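Long-range contacts in uncharacterized protein (Sulfolobus solfataricus P2, PDB 2QS7), which is of unknown function but, as a member of the DsrE/DsrF-like family, may act as an oxidoreductase in sulfur metabolism: residues Val39-Thr44 / Val100-Cys105; Phe43-Leu48 / Glu110-Lys115. All coordinates share one frame; numbering follows the deposited sequence. Where two conformers were deposited one is given.

Interaction 1. Residues Val39-Thr44 / Val100-Cys105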
ATOM      1  N   VAL A  39      17.027  -7.478  -3.387  1.00 49.93           N
ATOM      2  CA  VAL A  39      16.024  -6.663  -2.747  1.00 49.72           C
ATOM      3  C   VAL A  39      16.493  -5.214  -2.718  1.00 51.99           C
ATOM      4  O   VAL A  39      17.619  -4.936  -2.323  1.00 50.54           O
ATOM      5  CB  VAL A  39      15.705  -7.143  -1.286  1.00 51.50           C
ATOM      6  CG1 VAL A  39      14.644  -6.312  -0.671  1.00 44.53           C
ATOM      7  CG2 VAL A  39      15.279  -8.612  -1.278  1.00 43.90           C
ATOM      8  N   ASN A  40      15.605  -4.311  -3.135  1.00 51.14           N
ATOM      9  CA  ASN A  40      15.879  -2.893  -3.122  1.00 49.98           C
ATOM     10  C   ASN A  40      14.854  -2.240  -2.226  1.00 50.28           C
ATOM     11  O   ASN A  40      13.666  -2.428  -2.412  1.00 50.67           O
ATOM     12  CB  ASN A  40      15.777  -2.287  -4.532  1.00 47.87           C
ATOM     13  CG  ASN A  40      16.661  -2.952  -5.503  1.00 48.44           C
ATOM     14  OD1 ASN A  40      17.883  -2.925  -5.362  1.00 50.24           O
ATOM     15  ND2 ASN A  40      16.058  -3.545  -6.521  1.00 49.25           N
ATOM     16  N   LEU A  41      15.320  -1.472  -1.248  1.00 50.12           N
ATOM     17  CA  LEU A  41      14.410  -0.735  -0.371  1.00 50.62           C
ATOM     18  C   LEU A  41      14.614   0.746  -0.587  1.00 51.60           C
ATOM     19  O   LEU A  41      15.749   1.231  -0.604  1.00 53.47           O
ATOM     20  CB  LEU A  41      14.674  -1.075   1.089  1.00 50.02           C
ATOM     21  CG  LEU A  41      14.588  -2.563   1.472  1.00 51.44           C
ATOM     22  CD1 LEU A  41      15.025  -2.744   2.959  1.00 52.46           C
ATOM     23  CD2 LEU A  41      13.212  -3.122   1.245  1.00 48.99           C
ATOM     24  N   PHE A  42      13.506   1.458  -0.737  1.00 52.41           N
ATOM     25  CA  PHE A  42      13.529   2.906  -0.902  0.50 53.10           C
ATOM     26  C   PHE A  42      12.725   3.554   0.219  1.00 53.17           C
ATOM     27  O   PHE A  42      11.488   3.477   0.249  1.00 53.29           O
ATOM     28  CB  PHE A  42      12.942   3.306  -2.240  0.50 50.14           C
ATOM     29  CG  PHE A  42      13.025   4.779  -2.509  0.50 53.69           C
ATOM     30  CD1 PHE A  42      14.241   5.388  -2.698  0.50 48.87           C
ATOM     31  CD2 PHE A  42      11.886   5.560  -2.579  0.50 55.92           C
ATOM     32  CE1 PHE A  42      14.300   6.739  -2.960  0.50 50.96           C
ATOM     33  CE2 PHE A  42      11.964   6.888  -2.849  0.50 46.03           C
ATOM     34  CZ  PHE A  42      13.148   7.470  -3.033  0.50 43.49           C
ATOM     35  N   PHE A  43      13.429   4.194   1.159  1.00 52.80           N
ATOM     36  CA  PHE A  43      12.774   4.814   2.293  1.00 52.14           C
ATOM     37  C   PHE A  43      12.410   6.236   1.984  1.00 53.74           C
ATOM     38  O   PHE A  43      13.267   7.042   1.652  1.00 54.58           O
ATOM     39  CB  PHE A  43      13.638   4.744   3.534  1.00 52.05           C
ATOM     40  CG  PHE A  43      13.783   3.366   4.070  1.00 52.21           C
ATOM     41  CD1 PHE A  43      14.692   2.493   3.503  1.00 48.86           C
ATOM     42  CD2 PHE A  43      13.029   2.936   5.154  1.00 51.93           C
ATOM     43  CE1 PHE A  43      14.853   1.202   3.993  1.00 52.75           C
ATOM     44  CE2 PHE A  43      13.180   1.626   5.652  1.00 55.33           C
ATOM     45  CZ  PHE A  43      14.099   0.758   5.049  1.00 51.64           C
ATOM     46  N   THR A  44      11.132   6.543   2.126  1.00 54.03           N
ATOM     47  CA  THR A  44      10.608   7.842   1.791  1.00 53.03           C
ATOM     48  C   THR A  44       9.595   8.271   2.847  1.00 52.93           C
ATOM     49  O   THR A  44       9.091   7.457   3.610  1.00 52.59           O
ATOM     50  CB  THR A  44       9.993   7.802   0.374  1.00 55.46           C
ATOM     51  OG1 THR A  44       9.727   9.136  -0.057  1.00 54.67           O
ATOM     52  CG2 THR A  44       8.694   6.954   0.327  1.00 51.38           C
ATOM     53  N   VAL A 100      21.013  -6.908  -0.884  1.00 53.43           N
ATOM     54  CA  VAL A 100      20.024  -5.979  -0.424  1.00 52.77           C
ATOM     55  C   VAL A 100      20.633  -4.587  -0.492  1.00 52.89           C
ATOM     56  O   VAL A 100      21.758  -4.375  -0.011  1.00 52.47           O
ATOM     57  CB  VAL A 100      19.588  -6.294   1.047  1.00 54.42           C
ATOM     58  CG1 VAL A 100      18.592  -5.223   1.565  1.00 46.56           C
ATOM     59  CG2 VAL A 100      19.014  -7.677   1.128  1.00 53.16           C
ATOM     60  N   LYS A 101      19.900  -3.652  -1.107  1.00 52.37           N
ATOM     61  CA  LYS A 101      20.330  -2.264  -1.203  1.00 52.50           C
ATOM     62  C   LYS A 101      19.284  -1.373  -0.557  1.00 53.47           C
ATOM     63  O   LYS A 101      18.080  -1.558  -0.770  1.00 53.33           O
ATOM     64  CB  LYS A 101      20.529  -1.853  -2.649  1.00 54.02           C
ATOM     65  CG  LYS A 101      21.678  -2.575  -3.348  1.00 55.15           C
ATOM     66  CD  LYS A 101      22.992  -2.072  -2.847  1.00 67.70           C
ATOM     67  CE  LYS A 101      24.169  -2.788  -3.503  1.00 72.49           C
ATOM     68  NZ  LYS A 101      24.475  -4.125  -2.862  1.00 80.66           N
ATOM     69  N   VAL A 102      19.767  -0.436   0.250  1.00 52.08           N
ATOM     70  CA  VAL A 102      18.932   0.487   0.985  1.00 51.85           C
ATOM     71  C   VAL A 102      19.180   1.867   0.468  1.00 51.43           C
ATOM     72  O   VAL A 102      20.315   2.355   0.497  1.00 51.45           O
ATOM     73  CB  VAL A 102      19.258   0.404   2.480  1.00 52.80           C
ATOM     74  CG1 VAL A 102      18.466   1.414   3.307  1.00 51.96           C
ATOM     75  CG2 VAL A 102      18.992  -1.023   2.962  1.00 47.81           C
ATOM     76  N   PHE A 103      18.122   2.482  -0.025  1.00 49.79           N
ATOM     77  CA  PHE A 103      18.155   3.827  -0.574  1.00 51.36           C
ATOM     78  C   PHE A 103      17.276   4.763   0.244  1.00 53.68           C
ATOM     79  O   PHE A 103      16.248   4.363   0.748  1.00 52.47           O
ATOM     80  CB  PHE A 103      17.631   3.821  -2.010  1.00 51.68           C
ATOM     81  CG  PHE A 103      18.446   2.988  -2.942  1.00 46.50           C
ATOM     82  CD1 PHE A 103      19.642   3.469  -3.455  1.00 52.19           C
ATOM     83  CD2 PHE A 103      18.062   1.711  -3.249  1.00 56.65           C
ATOM     84  CE1 PHE A 103      20.419   2.704  -4.298  1.00 53.32           C
ATOM     85  CE2 PHE A 103      18.816   0.942  -4.096  1.00 52.28           C
ATOM     86  CZ  PHE A 103      20.004   1.442  -4.629  1.00 50.88           C
ATOM     87  N   ALA A 104      17.702   6.016   0.321  1.00 53.62           N
ATOM     88  CA  ALA A 104      16.979   7.072   0.978  1.00 55.56           C
ATOM     89  C   ALA A 104      16.507   8.047  -0.087  1.00 56.92           C
ATOM     90  O   ALA A 104      17.249   8.397  -0.987  1.00 55.27           O
ATOM     91  CB  ALA A 104      17.916   7.812   2.027  1.00 51.41           C
ATOM     92  N   CYS A 105      15.264   8.480   0.037  1.00 60.53           N
ATOM     93  CA  CYS A 105      14.630   9.421  -0.865  1.00 60.59           C
ATOM     94  C   CYS A 105      15.120  10.847  -0.680  1.00 59.98           C
ATOM     95  O   CYS A 105      14.932  11.437   0.379  1.00 59.96           O
ATOM     96  CB  CYS A 105      13.136   9.410  -0.568  1.00 64.92           C
ATOM     97  SG  CYS A 105      12.178  10.700  -1.370  1.00 72.75           S
TER
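Val39-Thr44 and Val100-Cys105 pair as adjacent parallel strands in the five-stranded parallel sheet of this alpha/beta fold, with Val39 beside Val100 and each later pair in step. Parallel pairing lets one strand offer both N-H and C=O from every second residue, and strand 38-43 does so here. Val39 O accepts Lys101 N (2.9 Å), and Leu41 turns both its polar atoms to Val100-Cys105: its N donates to Lys101 O at 2.8 Å and its O accepts Phe103 N at 2.7 Å. Phe43 repeats the pattern, its N donating to Phe103 O almost straight (174° at the hydrogen) and its O accepting Cys105 N. The intervening Asn40 and Phe42 bond through their backbones to strand 9-14 instead, while Val102 N goes to Asp124 OD2. Asn40 is a buried polar side chain alongside Phe103, its OD1 at the ring edge; OD1 accepts from Arg135 NE and ND2 gives to Ser11 OG. Past the strand end, Thr44 OG1 is hydrogen-bonded to Thr108 OG1. On the face carrying Leu41, Phe43 lays its CE1 3.7 Å from Val102 CG1.

Interaction 2. Residues Phe43-Leu48 / Glu110-Lys115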
ATOM      1  N   PHE A  43      13.429   4.194   1.159  1.00 52.80           N
ATOM      2  CA  PHE A  43      12.774   4.814   2.293  1.00 52.14           C
ATOM      3  C   PHE A  43      12.410   6.236   1.984  1.00 53.74           C
ATOM      4  O   PHE A  43      13.267   7.042   1.652  1.00 54.58           O
ATOM      5  CB  PHE A  43      13.638   4.744   3.534  1.00 52.05           C
ATOM      6  CG  PHE A  43      13.783   3.366   4.070  1.00 52.21           C
ATOM      7  CD1 PHE A  43      14.692   2.493   3.503  1.00 48.86           C
ATOM      8  CD2 PHE A  43      13.029   2.936   5.154  1.00 51.93           C
ATOM      9  CE1 PHE A  43      14.853   1.202   3.993  1.00 52.75           C
ATOM     10  CE2 PHE A  43      13.180   1.626   5.652  1.00 55.33           C
ATOM     11  CZ  PHE A  43      14.099   0.758   5.049  1.00 51.64           C
ATOM     12  N   THR A  44      11.132   6.543   2.126  1.00 54.03           N
ATOM     13  CA  THR A  44      10.608   7.842   1.791  1.00 53.03           C
ATOM     14  C   THR A  44       9.595   8.271   2.847  1.00 52.93           C
ATOM     15  O   THR A  44       9.091   7.457   3.610  1.00 52.59           O
ATOM     16  CB  THR A  44       9.993   7.802   0.374  1.00 55.46           C
ATOM     17  OG1 THR A  44       9.727   9.136  -0.057  1.00 54.67           O
ATOM     18  CG2 THR A  44       8.694   6.954   0.327  1.00 51.38           C
ATOM     19  N   PHE A  45       9.337   9.556   2.922  1.00 52.48           N
ATOM     20  CA  PHE A  45       8.413  10.095   3.918  1.00 54.75           C
ATOM     21  C   PHE A  45       8.632   9.528   5.302  1.00 53.37           C
ATOM     22  O   PHE A  45       9.708   9.676   5.858  1.00 54.26           O
ATOM     23  CB  PHE A  45       6.948   9.941   3.441  1.00 56.01           C
ATOM     24  CG  PHE A  45       6.549  10.971   2.428  1.00 59.93           C
ATOM     25  CD1 PHE A  45       6.865  10.799   1.074  1.00 63.39           C
ATOM     26  CD2 PHE A  45       5.916  12.154   2.835  1.00 62.68           C
ATOM     27  CE1 PHE A  45       6.533  11.795   0.128  1.00 66.59           C
ATOM     28  CE2 PHE A  45       5.582  13.149   1.903  1.00 64.51           C
ATOM     29  CZ  PHE A  45       5.889  12.971   0.555  1.00 65.38           C
ATOM     30  N   TRP A  46       7.636   8.862   5.850  1.00 52.64           N
ATOM     31  CA  TRP A  46       7.702   8.397   7.235  1.00 53.63           C
ATOM     32  C   TRP A  46       8.726   7.300   7.430  1.00 52.47           C
ATOM     33  O   TRP A  46       9.317   7.156   8.507  1.00 51.79           O
ATOM     34  CB  TRP A  46       6.320   7.928   7.682  1.00 52.02           C
ATOM     35  CG  TRP A  46       5.263   8.888   7.325  1.00 51.89           C
ATOM     36  CD1 TRP A  46       4.167   8.655   6.561  1.00 50.77           C
ATOM     37  CD2 TRP A  46       5.220  10.274   7.684  1.00 50.92           C
ATOM     38  NE1 TRP A  46       3.424   9.805   6.443  1.00 53.64           N
ATOM     39  CE2 TRP A  46       4.057  10.815   7.110  1.00 53.20           C
ATOM     40  CE3 TRP A  46       6.060  11.110   8.430  1.00 53.93           C
ATOM     41  CZ2 TRP A  46       3.696  12.161   7.268  1.00 56.10           C
ATOM     42  CZ3 TRP A  46       5.719  12.434   8.573  1.00 55.44           C
ATOM     43  CH2 TRP A  46       4.533  12.951   8.003  1.00 56.18           C
ATOM     44  N   GLY A  47       8.931   6.531   6.375  1.00 53.30           N
ATOM     45  CA  GLY A  47       9.893   5.453   6.404  1.00 53.08           C
ATOM     46  C   GLY A  47      11.290   6.014   6.465  1.00 53.96           C
ATOM     47  O   GLY A  47      12.175   5.419   7.047  1.00 54.60           O
ATOM     48  N   LEU A  48      11.507   7.164   5.857  1.00 54.27           N
ATOM     49  CA  LEU A  48      12.829   7.765   5.889  1.00 56.97           C
ATOM     50  C   LEU A  48      13.115   8.245   7.300  1.00 55.65           C
ATOM     51  O   LEU A  48      14.221   8.130   7.815  1.00 55.66           O
ATOM     52  CB  LEU A  48      12.894   8.900   4.883  1.00 57.17           C
ATOM     53  CG  LEU A  48      14.254   9.546   4.735  1.00 64.27           C
ATOM     54  CD1 LEU A  48      15.303   8.525   4.391  1.00 60.48           C
ATOM     55  CD2 LEU A  48      14.128  10.577   3.662  1.00 71.38           C
ATOM     56  N   GLU A 110      14.702  16.716   1.866  1.00 64.30           N
ATOM     57  CA  GLU A 110      14.552  18.171   1.796  1.00 67.10           C
ATOM     58  C   GLU A 110      13.324  18.607   2.594  1.00 65.58           C
ATOM     59  O   GLU A 110      13.396  19.572   3.338  1.00 64.38           O
ATOM     60  CB  GLU A 110      14.418  18.668   0.339  1.00 68.55           C
ATOM     61  CG  GLU A 110      15.681  18.470  -0.545  1.00 74.17           C
ATOM     62  CD  GLU A 110      15.476  18.908  -2.000  1.00 72.77           C
ATOM     63  N   PHE A 111      12.200  17.900   2.439  1.00 65.54           N
ATOM     64  CA  PHE A 111      10.970  18.244   3.177  1.00 67.27           C
ATOM     65  C   PHE A 111      11.141  18.179   4.684  1.00 67.48           C
ATOM     66  O   PHE A 111      10.494  18.951   5.393  1.00 67.90           O
ATOM     67  CB  PHE A 111       9.748  17.334   2.921  1.00 68.72           C
ATOM     68  CG  PHE A 111       9.179  17.352   1.518  1.00 72.90           C
ATOM     69  CD1 PHE A 111       9.465  18.365   0.600  1.00 74.29           C
ATOM     70  CD2 PHE A 111       8.231  16.378   1.166  1.00 73.52           C
ATOM     71  CE1 PHE A 111       8.890  18.349  -0.684  1.00 74.36           C
ATOM     72  CE2 PHE A 111       7.640  16.362  -0.086  1.00 72.77           C
ATOM     73  CZ  PHE A 111       7.962  17.352  -1.018  1.00 74.86           C
ATOM     74  N   PHE A 112      11.935  17.234   5.188  1.00 66.18           N
ATOM     75  CA  PHE A 112      12.106  17.091   6.636  1.00 65.50           C
ATOM     76  C   PHE A 112      13.447  17.571   7.172  1.00 64.52           C
ATOM     77  O   PHE A 112      13.741  17.383   8.344  1.00 65.42           O
ATOM     78  CB  PHE A 112      11.802  15.658   7.036  1.00 66.86           C
ATOM     79  CG  PHE A 112      10.364  15.276   6.816  1.00 67.81           C
ATOM     80  CD1 PHE A 112       9.355  15.841   7.605  1.00 72.55           C
ATOM     81  CD2 PHE A 112      10.013  14.377   5.837  1.00 67.21           C
ATOM     82  CE1 PHE A 112       8.021  15.497   7.410  1.00 71.84           C
ATOM     83  CE2 PHE A 112       8.677  14.014   5.629  1.00 68.35           C
ATOM     84  CZ  PHE A 112       7.682  14.568   6.419  1.00 72.01           C
ATOM     85  N   GLY A 113      14.230  18.232   6.327  1.00 62.82           N
ATOM     86  CA  GLY A 113      15.533  18.772   6.711  1.00 61.47           C
ATOM     87  C   GLY A 113      16.508  17.733   7.213  1.00 60.86           C
ATOM     88  O   GLY A 113      17.263  17.995   8.129  1.00 62.06           O
ATOM     89  N   ILE A 114      16.484  16.549   6.617  1.00 60.79           N
ATOM     90  CA  ILE A 114      17.371  15.456   7.001  1.00 59.55           C
ATOM     91  C   ILE A 114      18.586  15.487   6.091  1.00 60.32           C
ATOM     92  O   ILE A 114      18.436  15.680   4.882  1.00 59.79           O
ATOM     93  CB  ILE A 114      16.642  14.116   6.824  1.00 61.86           C
ATOM     94  CG1 ILE A 114      15.377  14.094   7.693  1.00 59.77           C
ATOM     95  CG2 ILE A 114      17.582  12.926   7.136  1.00 56.95           C
ATOM     96  CD1 ILE A 114      14.488  12.909   7.418  1.00 57.35           C
ATOM     97  N   LYS A 115      19.776  15.315   6.666  1.00 60.42           N
ATOM     98  CA  LYS A 115      21.016  15.281   5.892  1.00 61.16           C
ATOM     99  C   LYS A 115      21.540  13.840   5.900  1.00 60.97           C
ATOM    100  O   LYS A 115      21.127  13.031   6.731  1.00 60.28           O
ATOM    101  CB  LYS A 115      22.037  16.297   6.428  1.00 61.48           C
ATOM    102  CG  LYS A 115      21.570  17.776   6.291  1.00 60.31           C
ATOM    103  CD  LYS A 115      22.568  18.808   6.848  1.00 64.31           C
TER
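Phe111 and Phe112 meet Phe45, Phe112 also meets Trp46, and Ile114 meets Leu48; all the contacts between the two segments are apolar. Phe111, in the last turn of helix 106-111, comes first: Phe45 CZ lies at the edge of its ring, near the ring plane, 3.9 Å from Phe111 CE2, and the two side chains cross at a slant. Phe112 follows, already departing from helical geometry. Its CG lies anti to the carbonyl carbon (chi1 -65°), and the ring touches both Phe45 and Trp46. Phe112 CZ sits 3.6 Å from Trp46 CZ3, with the planes inclined at 48°, while Phe112 CE2 stands 4.3 Å from Phe45 CD2. The indole is tied from beyond: Trp46 NE1 donates to Asp20 of the second subunit, whose Tyr68 stacks on the same side chain. Gly113, with positive phi, turns the chain, and Ile114 then directs CD1 to within 4.3 Å of Leu48 CG. A little aromatic and aliphatic core thus joins helix 45-50 to the end of helix 106-111 at the interface with the second subunit. The turn at Gly113 itself is a Schellman motif, with Gly113 as the C-prime residue ending helix 106-111.

Overall arrangement
Interactions 1 and 2 have centres about 12 Å apart and share Phe43 and Thr44. Interaction 1 lies inside the parallel sheet, its centre about 7 Å from the chain centre, and interaction 2 about 13 Å out, past the C-terminal ends of the same two strands. The chain runs from strand 38-43 straight into helix 45-50, and later from strand 99-105 into helix 106-111, so neighbouring strands deliver neighbouring helices. Leu48 bridges the two contacts by packing on Ala104 and Cys105. This illustrates how strand pairing in an alpha/beta sheet can set the position of the segments that follow, here carrying aromatic residues to a surface met by the second subunit.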